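Local atomic coordinates of DegV family protein (Eubacterium eligens, PDB entry 3FDJ), a protein that is of unknown function but belongs to the DegV family, whose characterised members bind fatty acids, and so may bind a lipid-like ligand. Residues A85-T90 / H193-A198; K116-Q121 / T153-S158. One frame throughout, in Å; residues are numbered along the deposited sequence.

Overall arrangement
Both contacts join loops that follow strands of the sheet containing 77-82 and 109-114 to the second sheet of the molecule. Contact 1 lies at the surface, at outer strand 196-203; contact 2 is buried against the inner strand 153-159 of that same sheet. Their chemistry follows their place: in contact 1 a selenomethionine and a glycine loop pack on backbone without direct hydrogen bonding, whereas contact 2 combines leucine packing with a glutamine-centred polar chain. The two meet where Leu196 CD1 packs 3.8 Å from Cys157 SG. Bound hexaethylene glycol, probably from the crystallisation liquor, approaches Met87 in contact 1 and Leu155 in contact 2, consistent with a ligand pocket between the two halves.

Contact 1 of 2, residues A85-T90 / H193-A198; sequences AGMSGT and HGTLEA
Met87, built as selenomethionine, rests on the backbone of Gly194, Thr195 and Leu196; the one ring, the imidazole of His193, leads away. Met87 CG comes 3.5 Å from Gly194 O, and further out SE sits 3.9 Å from Leu196 N. CG is anti to the carbonyl carbon (chi1 -61°), and bends at chi2 and chi3 (-79°) bring CE to 3.9 Å from Leu196 N. Beside it the backbones approach closely: Gly86 CA is 3.8 Å from Gly194 O, and a side chain at Gly86 would run into the carbonyl oxygens of His193 and Gly194. Thr195 adds its methyl, CG2 lying 3.9 Å from Gly86 O, while its hydroxyl is bonded to Ser191 OG. The side chain of Met87 also lies about 3 Å from a bound hexaethylene glycol, and Ser88 OG hydrogen-bonds to hexaethylene glycol, probably from the crystallisation liquor, which may mark a pocket. Thr84 OG1 ties the loop to Gly194 O. Residues 85-90 lead from strand 77-82 into helix 90-102, with Gly89 at the N-cap position; 193-198 turn from strand 184-190 into outer strand 196-203.

Contact 2 of 2, residues K116-Q121 / T153-S158; sequences KSTGPQ and TRLFCS
Gln121 packs against Leu155 where the start of helix 120-134 lies on strand 153-159, joining the two alpha/beta halves of the DegV fold. The tight part is a buried polar chain that crosses Leu155 at a slant. In Gln121, CG is anti to the backbone N (chi1 -168°) and the chain is extended beyond it, which brings the amide over residues 153-155. Its NE2 donates to Thr153 OG1 at 2.7 Å, with an N-H...O angle of 147°. Thr153 OG1 passes the chain on to Met150 O. At the other end of the amide, Ser117 OG donates to Gln121 OE1 at 2.7 Å, tilted 29° from the carbonyl plane. Held by a donor at one end and an acceptor at the other, the amide is fixed in its flip, and OE1 is pressed to 3.2 Å from Leu155 CB. An alanine at Gln121 would probably leave Ser117 OG and Thr153 OG1 without this shared mate and open a gap beside Leu155 CB. Leu155 CD1 packs against the 117-120 turn, 3.2 Å from Ser117 OG and 3.4 Å from Thr118 O, with Pro120 CG more distant at 4.3 Å. Ile272 of strand 271-276 touches both Leu155 and Pro120. The loose side of this contact is at Arg154, which is partly exposed, while that face of the strand is packed by helix 205-219. Arg154 NH2 bonds to Thr189 OG1, and Phe156 CZ lies 3.7 Å above the plane of its guanidinium, offset toward the rim.

Contact 1 of 2, residues A85-T90 / H193-A198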
loop_
_atom_site.group_PDB
_atom_site.type_symbol
_atom_site.label_atom_id
_atom_site.label_comp_id
_atom_site.label_asym_id
_atom_site.label_seq_id
_atom_site.Cartn_x
_atom_site.Cartn_y
_atom_site.Cartn_z
ATOM N N ALA A 85 1.958 -8.346 7.038
ATOM C CA ALA A 85 2.698 -9.535 7.422
ATOM C C ALA A 85 1.990 -10.788 6.912
ATOM O O ALA A 85 2.575 -11.866 6.863
ATOM C CB ALA A 85 2.839 -9.587 8.937
ATOM N N GLY A 86 0.731 -10.645 6.523
ATOM C CA GLY A 86 -0.045 -11.747 5.999
ATOM C C GLY A 86 0.332 -12.147 4.593
ATOM O O GLY A 86 -0.072 -13.234 4.145
HETATM N N MSE A 87 1.050 -11.292 3.863
HETATM C CA MSE A 87 1.437 -11.610 2.487
HETATM C C MSE A 87 2.896 -11.411 2.120
HETATM O O MSE A 87 3.289 -11.669 0.973
HETATM C CB MSE A 87 0.551 -10.818 1.555
HETATM C CG MSE A 87 -0.887 -11.240 1.789
HETATM SE SE MSE A 87 -1.827 -11.232 0.192
HETATM C CE MSE A 87 -1.949 -9.376 0.422
ATOM N N SER A 88 3.707 -10.998 3.093
ATOM C CA SER A 88 5.078 -10.629 2.814
ATOM C C SER A 88 5.938 -10.817 4.042
ATOM O O SER A 88 5.479 -10.606 5.159
ATOM C CB SER A 88 5.122 -9.164 2.392
ATOM O OG SER A 88 6.436 -8.667 2.236
ATOM N N GLY A 89 7.207 -11.148 3.805
ATOM C CA GLY A 89 8.246 -11.131 4.837
ATOM C C GLY A 89 8.778 -9.754 5.240
ATOM O O GLY A 89 9.706 -9.645 6.050
ATOM N N THR A 90 8.181 -8.688 4.728
ATOM C CA THR A 90 8.652 -7.336 5.014
ATOM C C THR A 90 8.609 -6.962 6.482
ATOM O O THR A 90 9.609 -6.471 7.031
ATOM C CB THR A 90 7.926 -6.296 4.165
ATOM O OG1 THR A 90 8.155 -6.583 2.781
ATOM C CG2 THR A 90 8.465 -4.899 4.454
ATOM N N HIS A 193 -7.278 -10.601 8.224
ATOM C CA HIS A 193 -5.993 -11.304 8.351
ATOM C C HIS A 193 -4.880 -10.697 7.526
ATOM O O HIS A 193 -3.805 -11.302 7.402
ATOM C CB HIS A 193 -6.153 -12.768 7.925
ATOM C CG HIS A 193 -7.259 -13.470 8.635
ATOM N ND1 HIS A 193 -7.177 -13.828 9.963
ATOM C CD2 HIS A 193 -8.486 -13.857 8.212
ATOM C CE1 HIS A 193 -8.302 -14.417 10.329
ATOM N NE2 HIS A 193 -9.114 -14.445 9.287
ATOM N N GLY A 194 -5.129 -9.534 6.921
ATOM C CA GLY A 194 -4.138 -8.913 6.089
ATOM C C GLY A 194 -3.867 -9.675 4.809
ATOM O O GLY A 194 -2.732 -9.700 4.327
ATOM N N THR A 195 -4.914 -10.255 4.226
ATOM C CA THR A 195 -4.795 -10.920 2.950
ATOM C C THR A 195 -5.799 -10.325 1.969
ATOM O O THR A 195 -6.672 -9.538 2.346
ATOM C CB THR A 195 -5.038 -12.430 3.089
ATOM O OG1 THR A 195 -6.359 -12.647 3.603
ATOM C CG2 THR A 195 -4.007 -13.060 4.035
ATOM N N LEU A 196 -5.662 -10.679 0.703
ATOM C CA LEU A 196 -6.518 -10.139 -0.338
ATOM C C LEU A 196 -7.772 -10.992 -0.378
ATOM O O LEU A 196 -7.697 -12.198 -0.614
ATOM C CB LEU A 196 -5.820 -10.175 -1.692
ATOM C CG LEU A 196 -6.613 -9.681 -2.895
ATOM C CD1 LEU A 196 -7.138 -8.250 -2.744
ATOM C CD2 LEU A 196 -5.741 -9.789 -4.147
ATOM N N GLU A 197 -8.905 -10.370 -0.083
ATOM C CA GLU A 197 -10.184 -11.061 -0.045
ATOM C C GLU A 197 -10.977 -10.604 -1.264
ATOM O O GLU A 197 -11.299 -9.442 -1.359
ATOM C CB GLU A 197 -10.899 -10.651 1.230
ATOM C CG GLU A 197 -12.173 -11.359 1.543
ATOM C CD GLU A 197 -12.388 -11.327 3.038
ATOM O OE1 GLU A 197 -12.633 -10.218 3.566
ATOM O OE2 GLU A 197 -12.244 -12.389 3.693
ATOM N N ALA A 198 -11.282 -11.513 -2.188
ATOM C CA ALA A 198 -12.021 -11.131 -3.393
ATOM C C ALA A 198 -13.509 -10.945 -3.046
ATOM O O ALA A 198 -14.109 -11.783 -2.391
ATOM C CB ALA A 198 -11.821 -12.187 -4.505
#

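Contact 2 of 2, residues K116-Q121 / T153-S158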
loop_
_atom_site.group_PDB
_atom_site.type_symbol
_atom_site.label_atom_id
_atom_site.label_comp_id
_atom_site.label_asym_id
_atom_site.label_seq_id
_atom_site.Cartn_x
_atom_site.Cartn_y
_atom_site.Cartn_z
ATOM N N LYS A 116 -1.318 -4.433 7.941
ATOM C CA LYS A 116 -2.360 -5.384 7.556
ATOM C C LYS A 116 -2.929 -5.038 6.167
ATOM O O LYS A 116 -4.020 -5.458 5.802
ATOM C CB LYS A 116 -3.472 -5.418 8.596
ATOM C CG LYS A 116 -3.006 -5.601 10.037
ATOM C CD LYS A 116 -4.250 -5.675 10.923
ATOM C CE LYS A 116 -3.964 -5.630 12.391
ATOM N NZ LYS A 116 -5.245 -5.874 13.129
ATOM N N SER A 117 -2.157 -4.307 5.385
ATOM C CA SER A 117 -2.608 -3.858 4.098
ATOM C C SER A 117 -1.431 -3.447 3.202
ATOM O O SER A 117 -0.364 -4.054 3.253
ATOM C CB SER A 117 -3.584 -2.695 4.324
ATOM O OG SER A 117 -4.308 -2.367 3.137
ATOM N N THR A 118 -1.654 -2.450 2.351
ATOM C CA THR A 118 -0.663 -2.002 1.375
ATOM C C THR A 118 -1.069 -0.630 0.861
ATOM O O THR A 118 -2.185 -0.157 1.128
ATOM C CB THR A 118 -0.563 -2.984 0.192
ATOM O OG1 THR A 118 0.660 -2.744 -0.518
ATOM C CG2 THR A 118 -1.790 -2.861 -0.752
ATOM N N GLY A 119 -0.160 -0.005 0.120
ATOM C CA GLY A 119 -0.453 1.167 -0.682
ATOM C C GLY A 119 -1.171 2.262 0.063
ATOM O O GLY A 119 -0.653 2.774 1.056
ATOM N N PRO A 120 -2.369 2.647 -0.424
ATOM C CA PRO A 120 -2.993 3.817 0.158
ATOM C C PRO A 120 -3.370 3.691 1.619
ATOM O O PRO A 120 -3.488 4.710 2.295
ATOM C CB PRO A 120 -4.234 4.048 -0.724
ATOM C CG PRO A 120 -4.491 2.748 -1.359
ATOM C CD PRO A 120 -3.113 2.165 -1.587
ATOM N N GLN A 121 -3.564 2.471 2.116
ATOM C CA GLN A 121 -3.821 2.300 3.549
ATOM C C GLN A 121 -2.559 2.598 4.374
ATOM O O GLN A 121 -2.644 3.234 5.438
ATOM C CB GLN A 121 -4.414 0.909 3.835
ATOM C CG GLN A 121 -4.989 0.724 5.270
ATOM C CD GLN A 121 -6.104 -0.332 5.370
ATOM O OE1 GLN A 121 -6.267 -1.179 4.496
ATOM N NE2 GLN A 121 -6.834 -0.322 6.493
ATOM N N THR A 153 -10.193 2.183 9.265
ATOM C CA THR A 153 -9.717 2.372 7.892
ATOM C C THR A 153 -9.980 1.082 7.092
ATOM O O THR A 153 -10.015 -0.000 7.671
ATOM C CB THR A 153 -8.200 2.746 7.800
ATOM O OG1 THR A 153 -7.395 1.658 8.273
ATOM C CG2 THR A 153 -7.876 4.016 8.610
ATOM N N ARG A 154 -10.172 1.211 5.774
ATOM C CA ARG A 154 -10.430 0.092 4.894
ATOM C C ARG A 154 -9.695 0.274 3.588
ATOM O O ARG A 154 -9.314 1.392 3.236
ATOM C CB ARG A 154 -11.910 -0.023 4.581
ATOM C CG ARG A 154 -12.785 -0.401 5.780
ATOM C CD ARG A 154 -12.545 -1.827 6.305
ATOM N NE ARG A 154 -12.747 -2.841 5.273
ATOM C CZ ARG A 154 -13.905 -3.380 4.903
ATOM N NH1 ARG A 154 -15.045 -3.047 5.502
ATOM N NH2 ARG A 154 -13.917 -4.304 3.931
ATOM N N LEU A 155 -9.528 -0.827 2.868
ATOM C CA LEU A 155 -8.953 -0.807 1.543
ATOM C C LEU A 155 -9.807 -1.611 0.584
ATOM O O LEU A 155 -10.243 -2.716 0.909
ATOM C CB LEU A 155 -7.531 -1.380 1.557
ATOM C CG LEU A 155 -6.837 -1.459 0.190
ATOM C CD1 LEU A 155 -5.342 -1.144 0.345
ATOM C CD2 LEU A 155 -7.040 -2.798 -0.469
ATOM N N PHE A 156 -9.995 -1.073 -0.613
ATOM C CA PHE A 156 -10.623 -1.800 -1.699
ATOM C C PHE A 156 -9.759 -1.670 -2.944
ATOM O O PHE A 156 -9.031 -0.669 -3.118
ATOM C CB PHE A 156 -12.025 -1.253 -1.979
ATOM C CG PHE A 156 -12.967 -1.391 -0.829
ATOM C CD1 PHE A 156 -13.589 -2.615 -0.558
ATOM C CD2 PHE A 156 -13.208 -0.318 0.021
ATOM C CE1 PHE A 156 -14.428 -2.759 0.536
ATOM C CE2 PHE A 156 -14.068 -0.460 1.104
ATOM C CZ PHE A 156 -14.668 -1.677 1.367
ATOM N N CYS A 157 -9.838 -2.661 -3.822
ATOM C CA CYS A 157 -9.081 -2.610 -5.055
ATOM C C CYS A 157 -9.918 -3.141 -6.202
ATOM O O CYS A 157 -10.878 -3.867 -5.990
ATOM C CB CYS A 157 -7.772 -3.382 -4.934
ATOM S SG CYS A 157 -7.966 -5.110 -4.623
ATOM N N SER A 158 -9.550 -2.747 -7.406
ATOM C CA SER A 158 -10.086 -3.353 -8.620
ATOM C C SER A 158 -8.926 -3.660 -9.559
ATOM O O SER A 158 -8.191 -2.751 -9.978
ATOM C CB SER A 158 -11.084 -2.410 -9.277
ATOM O OG SER A 158 -11.670 -3.041 -10.406
#